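Local coordinates for protein albumin-1 (Psophocarpus tetragonolobus, PDB 1WBA) that serves as a 2S seed storage protein of the winged bean and belongs to the leguminous Kunitz-type protease inhibitor family, at residues T126-K131 with V166-R171; T20-S25 with N52-T57; D3-A8 with R70-N75. All coordinates share one frame; numbering follows the deposited sequence.

Contact 1: T126-K131 with V166-R171; sequences TPRTYK and VVKFHR
Tyr-130 and Val-167 form an antiparallel hydrogen-bonded pair that joins the two strands. Tyr-130 N donates to Val-167 O at 2.8 Å. Val-167 N returns a bond to Tyr-130 O, also 2.8 Å. Both bonds are nearly straight.

Tyr-130 has the most surface buried here. Its side chain lies on the same face of the sheet as that of Val-167. The side chains of Tyr-130 and Phe-169 cross at about a right angle, while their ring planes make an oblique pair at 45°. Phe-169 CE2 comes 3.8 Å from Tyr-130 CB, and Tyr-130 CG sits at the edge of the phenylalanine ring, in its plane. The phenol end is held elsewhere, by a hydrogen bond between Tyr-130 OH and Tyr-6 N.

Lys-168 comes next. Its CG packs on Arg-128 O at 3.4 Å. The chain then turns at its last bond (chi4 -63°), which brings NZ to 3.5 Å from Arg-128 CB. Arg-128 has positive phi (64°) and is the third residue of a type II turn from Thr-126 to Thr-129. Its own extended side chain runs off to Ala-8, where NH1 bonds the carbonyl O. A water ties the turn to the strand: it donates to Arg-128 O at 2.9 Å and accepts from Phe-169 N at 2.8 Å.

Val-166 packs on the turn side: its CG1 is anti to the backbone N and touches Thr-129 CB at 3.7 Å.

The contact belongs to the antiparallel barrel of a beta-trefoil, the fold of Kunitz-type inhibitors. Strand 166-171 pairs with 17-23 as well as with 130-136. Strand 130-136 also pairs with 116-122 and 142-148. Ile-21 and Ile-120, from strands 17-23 and 116-122, pack against Phe-169.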
loop_
_atom_site.group_PDB
_atom_site.type_symbol
_atom_site.label_atom_id
_atom_site.label_comp_id
_atom_site.label_asym_id
_atom_site.label_seq_id
_atom_site.Cartn_x
_atom_site.Cartn_y
_atom_site.Cartn_z
ATOM N N THR A 126 1.083 -18.985 -5.771
ATOM C CA THR A 126 1.757 -18.524 -6.970
ATOM C C THR A 126 2.998 -17.739 -6.534
ATOM O O THR A 126 2.919 -16.844 -5.698
ATOM C CB THR A 126 0.855 -17.601 -7.792
ATOM O OG1 THR A 126 -0.384 -18.270 -8.056
ATOM C CG2 THR A 126 1.527 -17.229 -9.108
ATOM N N PRO A 127 4.165 -18.094 -7.089
ATOM C CA PRO A 127 5.437 -17.439 -6.772
ATOM C C PRO A 127 5.437 -15.946 -7.072
ATOM O O PRO A 127 4.823 -15.501 -8.043
ATOM C CB PRO A 127 6.422 -18.158 -7.690
ATOM C CG PRO A 127 5.804 -19.518 -7.837
ATOM C CD PRO A 127 4.363 -19.186 -8.053
ATOM N N ARG A 128 6.168 -15.195 -6.252
ATOM C CA ARG A 128 6.304 -13.748 -6.409
ATOM C C ARG A 128 4.993 -12.980 -6.233
ATOM O O ARG A 128 4.841 -11.863 -6.747
ATOM C CB ARG A 128 6.958 -13.411 -7.761
ATOM C CG ARG A 128 8.263 -14.150 -8.023
ATOM C CD ARG A 128 8.703 -14.059 -9.483
ATOM N NE ARG A 128 9.819 -14.968 -9.742
ATOM C CZ ARG A 128 10.395 -15.166 -10.930
ATOM N NH1 ARG A 128 9.972 -14.522 -12.011
ATOM N NH2 ARG A 128 11.439 -15.982 -11.028
ATOM N N THR A 129 4.032 -13.598 -5.553
ATOM C CA THR A 129 2.776 -12.928 -5.273
ATOM C C THR A 129 2.769 -12.615 -3.755
ATOM O O THR A 129 3.168 -13.443 -2.927
ATOM C CB THR A 129 1.539 -13.752 -5.709
ATOM O OG1 THR A 129 1.465 -14.960 -4.952
ATOM C CG2 THR A 129 1.600 -14.061 -7.199
ATOM N N TYR A 130 2.321 -11.415 -3.400
ATOM C CA TYR A 130 2.318 -10.964 -2.015
ATOM C C TYR A 130 1.044 -10.257 -1.610
ATOM O O TYR A 130 0.194 -9.974 -2.436
ATOM C CB TYR A 130 3.486 -9.989 -1.829
ATOM C CG TYR A 130 4.790 -10.672 -2.049
ATOM C CD1 TYR A 130 5.400 -11.361 -1.011
ATOM C CD2 TYR A 130 5.359 -10.732 -3.316
ATOM C CE1 TYR A 130 6.545 -12.099 -1.218
ATOM C CE2 TYR A 130 6.518 -11.472 -3.546
ATOM C CZ TYR A 130 7.103 -12.155 -2.487
ATOM O OH TYR A 130 8.257 -12.868 -2.676
ATOM N N LYS A 131 0.924 -9.982 -0.318
ATOM C CA LYS A 131 -0.211 -9.234 0.212
ATOM C C LYS A 131 0.401 -8.218 1.153
ATOM O O LYS A 131 1.525 -8.402 1.631
ATOM C CB LYS A 131 -1.201 -10.133 0.952
ATOM C CG LYS A 131 -0.661 -10.771 2.188
ATOM C CD LYS A 131 -1.741 -11.544 2.870
ATOM C CE LYS A 131 -1.164 -12.366 3.982
ATOM N NZ LYS A 131 -2.238 -12.995 4.788
ATOM N N VAL A 166 -4.004 -9.420 -3.505
ATOM C CA VAL A 166 -2.748 -10.077 -3.852
ATOM C C VAL A 166 -2.104 -9.258 -4.964
ATOM O O VAL A 166 -2.728 -8.968 -5.992
ATOM C CB VAL A 166 -2.949 -11.566 -4.300
ATOM C CG1 VAL A 166 -1.608 -12.198 -4.691
ATOM C CG2 VAL A 166 -3.582 -12.363 -3.179
ATOM N N VAL A 167 -0.831 -8.941 -4.784
ATOM C CA VAL A 167 -0.114 -8.108 -5.734
ATOM C C VAL A 167 1.247 -8.675 -6.132
ATOM O O VAL A 167 1.721 -9.662 -5.562
ATOM C CB VAL A 167 0.135 -6.690 -5.114
ATOM C CG1 VAL A 167 -1.177 -6.055 -4.697
ATOM C CG2 VAL A 167 1.054 -6.796 -3.888
ATOM N N LYS A 168 1.848 -8.012 -7.112
ATOM C CA LYS A 168 3.174 -8.301 -7.609
ATOM C C LYS A 168 3.880 -6.950 -7.632
ATOM O O LYS A 168 3.233 -5.919 -7.796
ATOM C CB LYS A 168 3.125 -8.858 -9.032
ATOM C CG LYS A 168 3.023 -10.362 -9.140
ATOM C CD LYS A 168 3.067 -10.763 -10.601
ATOM C CE LYS A 168 3.249 -12.253 -10.763
ATOM N NZ LYS A 168 4.557 -12.676 -10.200
ATOM N N PHE A 169 5.195 -6.949 -7.441
ATOM C CA PHE A 169 5.980 -5.720 -7.463
ATOM C C PHE A 169 6.807 -5.674 -8.739
ATOM O O PHE A 169 7.622 -6.558 -8.985
ATOM C CB PHE A 169 6.922 -5.643 -6.245
ATOM C CG PHE A 169 6.204 -5.651 -4.919
ATOM C CD1 PHE A 169 5.688 -4.469 -4.387
ATOM C CD2 PHE A 169 6.022 -6.837 -4.215
ATOM C CE1 PHE A 169 4.984 -4.471 -3.174
ATOM C CE2 PHE A 169 5.325 -6.849 -3.006
ATOM C CZ PHE A 169 4.805 -5.657 -2.486
ATOM N N HIS A 170 6.577 -4.663 -9.568
ATOM C CA HIS A 170 7.333 -4.517 -10.809
ATOM C C HIS A 170 8.413 -3.480 -10.625
ATOM O O HIS A 170 8.137 -2.358 -10.187
ATOM C CB HIS A 170 6.410 -4.136 -11.960
ATOM C CG HIS A 170 5.496 -5.250 -12.364
ATOM N ND1 HIS A 170 4.343 -5.551 -11.677
ATOM C CD2 HIS A 170 5.614 -6.186 -13.335
ATOM C CE1 HIS A 170 3.784 -6.629 -12.203
ATOM N NE2 HIS A 170 4.538 -7.033 -13.210
ATOM N N ARG A 171 9.651 -3.868 -10.896
ATOM C CA ARG A 171 10.758 -2.944 -10.727
ATOM C C ARG A 171 10.516 -1.761 -11.661
ATOM O O ARG A 171 10.141 -1.946 -12.823
ATOM C CB ARG A 171 12.098 -3.634 -11.022
ATOM C CG ARG A 171 13.315 -2.807 -10.635
HETATM O O HOH W 1 6.399 -9.415 -7.019
#

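Contact 2: T20-S25 with N52-T57; sequences TIVSFS and NIMYAT
Thr-20 and Met-54 cross obliquely, with Thr-20 CG2 against Met-54 CB at 4.0 Å. The methyl reaches Met-54 because it stands anti to the backbone N of Thr-20. Met-54 CG is squeezed between its own backbone N and carbonyl carbon (chi1 35°). Farther along that chain, SD passes Val-22 CG2 at 4.4 Å, a loose apolar contact.

Ile-21 and Thr-57 meet at about a right angle. Ile-21 CD1 abuts Thr-57 OG1 at 3.7 Å. That hydroxyl is also hydrogen-bonded to Tyr-19 O, and Trp-92 packs against both Ile-21 and Thr-57.

The segments include the end of strand 17-23 and the loop that leads into strand 56-61. These strands are antiparallel neighbours in the barrel of the beta-trefoil. The ring of Tyr-55, in the loop, meets that of His-87. No direct hydrogen bond crosses between the segments, and three waters bridge them.

Tyr-55 O accepts from two of these waters. The first donates to Tyr-55 O at 2.6 Å. The same water accepts a bond of 2.9 Å from the backbone N of Ile-21, and it has a further hydrogen bond with the hydroxyl of Thr-57. The second water donates to both Tyr-55 O and Ile-21 O.

The other branch of Thr-20 faces a different neighbour from its methyl. Thr-20 OG1 lies 3.9 Å from Ala-56 CB. The third water links this hydroxyl to Met-54 O, to which it donates at 2.9 Å.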
loop_
_atom_site.group_PDB
_atom_site.type_symbol
_atom_site.label_atom_id
_atom_site.label_comp_id
_atom_site.label_asym_id
_atom_site.label_seq_id
_atom_site.Cartn_x
_atom_site.Cartn_y
_atom_site.Cartn_z
ATOM N N THR A 20 6.314 -0.690 -8.883
ATOM C CA THR A 20 4.938 -0.490 -9.250
ATOM C C THR A 20 4.156 -1.701 -8.734
ATOM O O THR A 20 4.359 -2.836 -9.185
ATOM C CB THR A 20 4.790 -0.350 -10.777
ATOM O OG1 THR A 20 5.523 0.804 -11.211
ATOM C CG2 THR A 20 3.327 -0.183 -11.158
ATOM N N ILE A 21 3.331 -1.458 -7.723
ATOM C CA ILE A 21 2.487 -2.491 -7.148
ATOM C C ILE A 21 1.340 -2.711 -8.131
ATOM O O ILE A 21 0.661 -1.753 -8.529
ATOM C CB ILE A 21 1.917 -2.026 -5.787
ATOM C CG1 ILE A 21 3.072 -1.748 -4.811
ATOM C CG2 ILE A 21 0.947 -3.065 -5.237
ATOM C CD1 ILE A 21 2.657 -1.087 -3.490
ATOM N N VAL A 22 1.134 -3.960 -8.532
ATOM C CA VAL A 22 0.073 -4.308 -9.476
ATOM C C VAL A 22 -0.732 -5.502 -8.954
ATOM O O VAL A 22 -0.165 -6.469 -8.439
ATOM C CB VAL A 22 0.676 -4.629 -10.876
ATOM C CG1 VAL A 22 -0.324 -5.358 -11.748
ATOM C CG2 VAL A 22 1.100 -3.335 -11.569
ATOM N N SER A 23 -2.052 -5.409 -9.051
ATOM C CA SER A 23 -2.930 -6.473 -8.618
ATOM C C SER A 23 -2.675 -7.704 -9.517
ATOM O O SER A 23 -2.676 -7.618 -10.755
ATOM C CB SER A 23 -4.376 -5.985 -8.707
ATOM O OG SER A 23 -5.299 -7.039 -8.630
ATOM N N PHE A 24 -2.417 -8.835 -8.877
ATOM C CA PHE A 24 -2.132 -10.085 -9.554
ATOM C C PHE A 24 -3.243 -10.586 -10.486
ATOM O O PHE A 24 -3.007 -10.841 -11.663
ATOM C CB PHE A 24 -1.812 -11.149 -8.497
ATOM C CG PHE A 24 -1.646 -12.528 -9.054
ATOM C CD1 PHE A 24 -0.793 -12.759 -10.136
ATOM C CD2 PHE A 24 -2.337 -13.598 -8.501
ATOM C CE1 PHE A 24 -0.635 -14.038 -10.671
ATOM C CE2 PHE A 24 -2.185 -14.890 -9.028
ATOM C CZ PHE A 24 -1.329 -15.106 -10.117
ATOM N N SER A 25 -4.454 -10.713 -9.969
ATOM C CA SER A 25 -5.544 -11.231 -10.773
ATOM C C SER A 25 -5.980 -10.411 -11.978
ATOM O O SER A 25 -6.405 -10.990 -12.974
ATOM C CB SER A 25 -6.748 -11.519 -9.896
ATOM O OG SER A 25 -7.160 -10.333 -9.253
ATOM N N ASN A 52 -6.924 2.705 -15.408
ATOM C CA ASN A 52 -5.607 2.362 -15.945
ATOM C C ASN A 52 -4.418 3.180 -15.455
ATOM O O ASN A 52 -3.422 3.318 -16.169
ATOM C CB ASN A 52 -5.633 2.351 -17.475
ATOM C CG ASN A 52 -6.699 1.436 -18.025
ATOM O OD1 ASN A 52 -6.748 0.251 -17.691
ATOM N ND2 ASN A 52 -7.604 1.993 -18.823
ATOM N N ILE A 53 -4.502 3.706 -14.238
ATOM C CA ILE A 53 -3.379 4.453 -13.669
ATOM C C ILE A 53 -2.629 3.475 -12.761
ATOM O O ILE A 53 -3.244 2.629 -12.126
ATOM C CB ILE A 53 -3.836 5.647 -12.775
ATOM C CG1 ILE A 53 -4.479 6.756 -13.607
ATOM C CG2 ILE A 53 -2.654 6.210 -12.009
ATOM C CD1 ILE A 53 -3.542 7.411 -14.551
ATOM N N MET A 54 -1.306 3.563 -12.734
ATOM C CA MET A 54 -0.516 2.705 -11.861
ATOM C C MET A 54 0.692 3.471 -11.383
ATOM O O MET A 54 1.743 3.479 -12.035
ATOM C CB MET A 54 -0.121 1.372 -12.525
ATOM C CG MET A 54 0.168 1.399 -14.005
ATOM S SD MET A 54 0.449 -0.287 -14.624
ATOM C CE MET A 54 -1.227 -0.900 -14.848
ATOM N N TYR A 55 0.524 4.157 -10.255
ATOM C CA TYR A 55 1.599 4.962 -9.686
ATOM C C TYR A 55 2.710 4.114 -9.039
ATOM O O TYR A 55 2.438 3.097 -8.370
ATOM C CB TYR A 55 1.045 5.940 -8.645
ATOM C CG TYR A 55 0.129 7.035 -9.183
ATOM C CD1 TYR A 55 0.417 7.698 -10.383
ATOM C CD2 TYR A 55 -1.003 7.441 -8.465
ATOM C CE1 TYR A 55 -0.395 8.744 -10.843
ATOM C CE2 TYR A 55 -1.820 8.484 -8.916
ATOM C CZ TYR A 55 -1.512 9.127 -10.106
ATOM O OH TYR A 55 -2.313 10.150 -10.553
ATOM N N ALA A 56 3.954 4.555 -9.220
ATOM C CA ALA A 56 5.104 3.868 -8.647
ATOM C C ALA A 56 5.262 4.355 -7.214
ATOM O O ALA A 56 4.928 5.500 -6.898
ATOM C CB ALA A 56 6.354 4.189 -9.440
ATOM N N THR A 57 5.791 3.489 -6.358
ATOM C CA THR A 57 6.009 3.802 -4.958
ATOM C C THR A 57 7.407 3.374 -4.495
ATOM O O THR A 57 7.972 2.396 -5.005
ATOM C CB THR A 57 5.012 3.022 -4.050
ATOM O OG1 THR A 57 4.973 1.647 -4.459
ATOM C CG2 THR A 57 3.609 3.592 -4.141
HETATM O O HOH W 2 4.496 3.236 -12.742
HETATM O O HOH W 3 0.661 0.955 -9.311
HETATM O O HOH W 4 2.960 1.213 -6.632
#

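Contact 3: D3-A8 with R70-N75; sequences DPVYDA and RNILEN
Glu-74 OE2 is gripped by a water and by the side chain of a lysine. The water donates to Glu-74 OE2 at 2.6 Å and to Pro-4 O at 2.7 Å, so it bridges the two segments. The lysine is Lys-122, whose NZ forms salt bridges with both Glu-74 OE2 and Asp-3 OD2. The two acidic oxygens, Asp-3 OD2 and Glu-74 OE2, are 4.3 Å apart, and the shared ammonium group probably offsets their repulsion.

The segments are irregular parts of the beta-trefoil. One is the N-terminal stretch before strand 17-23. The other lies in the loop between strands 56-61 and 78-82. Their backbones are joined by a single bridge at Pro-4 and Leu-73. Glu-74 N donates to Asp-3 O at 2.8 Å, nearly along the C=O axis (174°). Val-5 N donates to Ile-72 O at 3.0 Å, bent more at the carbonyl (147°) and tilted 24° from its plane.

Pro-4 itself has no N-H to give. It contributes apolar surface instead, with Pro-4 CB against Leu-73 CD2 at 3.8 Å.

The Glu-74 chain is extended beyond CG, and its OE2 lies beside Asp-3 CB. Its CG also packs on Val-5 CG2 at 3.9 Å. An alanine here would probably leave Lys-122 without one of its carboxylate partners, deprive the bridging water of an acceptor and open a gap beside Val-5.

Val-5 also packs against Ile-120, Tyr-130 and Phe-169 of the barrel strands. Its CG2 branch, anti to the carbonyl carbon, meets the other segment. There the methyls Val-5 CG2 and Ile-72 CG2 touch at 4.1 Å.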
loop_
_atom_site.group_PDB
_atom_site.type_symbol
_atom_site.label_atom_id
_atom_site.label_comp_id
_atom_site.label_asym_id
_atom_site.label_seq_id
_atom_site.Cartn_x
_atom_site.Cartn_y
_atom_site.Cartn_z
ATOM N N ASP A 3 12.069 -14.445 4.853
ATOM C CA ASP A 3 12.331 -14.472 3.422
ATOM C C ASP A 3 12.325 -13.095 2.788
ATOM O O ASP A 3 11.573 -12.228 3.210
ATOM C CB ASP A 3 11.261 -15.296 2.707
ATOM C CG ASP A 3 11.329 -16.766 3.044
ATOM O OD1 ASP A 3 12.434 -17.278 3.329
ATOM O OD2 ASP A 3 10.264 -17.411 3.013
ATOM N N PRO A 4 13.211 -12.864 1.803
ATOM C CA PRO A 4 13.220 -11.556 1.155
ATOM C C PRO A 4 12.014 -11.538 0.207
ATOM O O PRO A 4 11.535 -12.591 -0.203
ATOM C CB PRO A 4 14.558 -11.556 0.394
ATOM C CG PRO A 4 14.759 -12.992 0.061
ATOM C CD PRO A 4 14.323 -13.710 1.316
ATOM N N VAL A 5 11.464 -10.357 -0.044
ATOM C CA VAL A 5 10.342 -10.212 -0.958
ATOM C C VAL A 5 10.959 -10.118 -2.360
ATOM O O VAL A 5 12.004 -9.483 -2.532
ATOM C CB VAL A 5 9.565 -8.924 -0.648
ATOM C CG1 VAL A 5 8.435 -8.730 -1.661
ATOM C CG2 VAL A 5 9.037 -8.977 0.798
ATOM N N TYR A 6 10.347 -10.769 -3.343
ATOM C CA TYR A 6 10.866 -10.756 -4.710
ATOM C C TYR A 6 10.012 -9.938 -5.651
ATOM O O TYR A 6 8.794 -9.902 -5.488
ATOM C CB TYR A 6 10.935 -12.184 -5.272
ATOM C CG TYR A 6 12.093 -12.975 -4.737
ATOM C CD1 TYR A 6 13.355 -12.889 -5.328
ATOM C CD2 TYR A 6 11.953 -13.752 -3.593
ATOM C CE1 TYR A 6 14.452 -13.552 -4.783
ATOM C CE2 TYR A 6 13.038 -14.418 -3.045
ATOM C CZ TYR A 6 14.286 -14.310 -3.648
ATOM O OH TYR A 6 15.350 -14.975 -3.090
ATOM N N ASP A 7 10.642 -9.279 -6.619
ATOM C CA ASP A 7 9.888 -8.534 -7.619
ATOM C C ASP A 7 9.372 -9.531 -8.682
ATOM O O ASP A 7 9.712 -10.720 -8.664
ATOM C CB ASP A 7 10.699 -7.359 -8.225
ATOM C CG ASP A 7 11.957 -7.804 -9.004
ATOM O OD1 ASP A 7 12.016 -8.921 -9.560
ATOM O OD2 ASP A 7 12.886 -6.996 -9.076
ATOM N N ALA A 8 8.570 -9.040 -9.615
ATOM C CA ALA A 8 7.994 -9.889 -10.637
ATOM C C ALA A 8 9.034 -10.589 -11.517
ATOM O O ALA A 8 8.709 -11.542 -12.204
ATOM C CB ALA A 8 7.018 -9.083 -11.490
ATOM N N ARG A 70 19.738 -4.145 3.152
ATOM C CA ARG A 70 19.890 -3.971 1.717
ATOM C C ARG A 70 18.596 -4.338 0.994
ATOM O O ARG A 70 18.183 -3.635 0.083
ATOM C CB ARG A 70 21.043 -4.832 1.207
ATOM N N ASN A 71 17.918 -5.380 1.468
ATOM C CA ASN A 71 16.690 -5.845 0.850
ATOM C C ASN A 71 15.483 -5.823 1.773
ATOM O O ASN A 71 15.614 -5.849 3.002
ATOM C CB ASN A 71 16.886 -7.254 0.305
ATOM C CG ASN A 71 18.037 -7.334 -0.670
ATOM O OD1 ASN A 71 19.100 -7.823 -0.322
ATOM N ND2 ASN A 71 17.854 -6.809 -1.870
ATOM N N ILE A 72 14.307 -5.805 1.158
ATOM C CA ILE A 72 13.043 -5.792 1.885
ATOM C C ILE A 72 12.718 -7.232 2.201
ATOM O O ILE A 72 12.786 -8.087 1.319
ATOM C CB ILE A 72 11.884 -5.181 1.034
ATOM C CG1 ILE A 72 12.193 -3.716 0.665
ATOM C CG2 ILE A 72 10.543 -5.298 1.786
ATOM C CD1 ILE A 72 12.309 -2.777 1.856
ATOM N N LEU A 73 12.408 -7.507 3.466
ATOM C CA LEU A 73 12.082 -8.853 3.896
ATOM C C LEU A 73 10.624 -8.901 4.299
ATOM O O LEU A 73 10.034 -7.867 4.600
ATOM C CB LEU A 73 12.941 -9.265 5.102
ATOM C CG LEU A 73 14.469 -9.192 5.003
ATOM C CD1 LEU A 73 15.053 -9.713 6.304
ATOM C CD2 LEU A 73 14.984 -9.997 3.820
ATOM N N GLU A 74 10.058 -10.106 4.309
ATOM C CA GLU A 74 8.676 -10.288 4.709
ATOM C C GLU A 74 8.588 -9.983 6.183
ATOM O O GLU A 74 9.539 -10.219 6.935
ATOM C CB GLU A 74 8.222 -11.707 4.437
ATOM C CG GLU A 74 8.077 -12.018 2.979
ATOM C CD GLU A 74 7.598 -13.442 2.743
ATOM O OE1 GLU A 74 6.822 -13.958 3.576
ATOM O OE2 GLU A 74 8.003 -14.038 1.726
ATOM N N ASN A 75 7.474 -9.380 6.576
ATOM C CA ASN A 75 7.201 -8.995 7.962
ATOM C C ASN A 75 8.045 -7.862 8.540
ATOM O O ASN A 75 7.977 -7.587 9.735
ATOM C CB ASN A 75 7.252 -10.216 8.879
ATOM C CG ASN A 75 6.326 -11.298 8.422
ATOM O OD1 ASN A 75 6.753 -12.375 8.014
ATOM N ND2 ASN A 75 5.055 -10.998 8.403
HETATM O O HOH W 5 9.256 -14.081 -0.496
#

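How the contacts relate
All three contacts are partly buried, and contact 3 lies farthest from the centre of the chain. Contacts 1 and 2 share one sheet, since strands 166-171 and 17-23 are neighbours in it. His-170 O to Thr-20 N and Lys-168 N to Val-22 O are probable hydrogen bonds between them. Contact 3 joins two irregular segments instead. It meets contact 1 through a probable hydrogen bond of Phe-169 O with Ala-8 N, but does not touch contact 2. Chemistry differs too. Contacts 1 and 3 have direct backbone bonds, the polar links of contact 2 all run through waters, and contact 3 adds acidic groups around Lys-122. In sequence, contact 2 is nested inside the loop closed by contact 3.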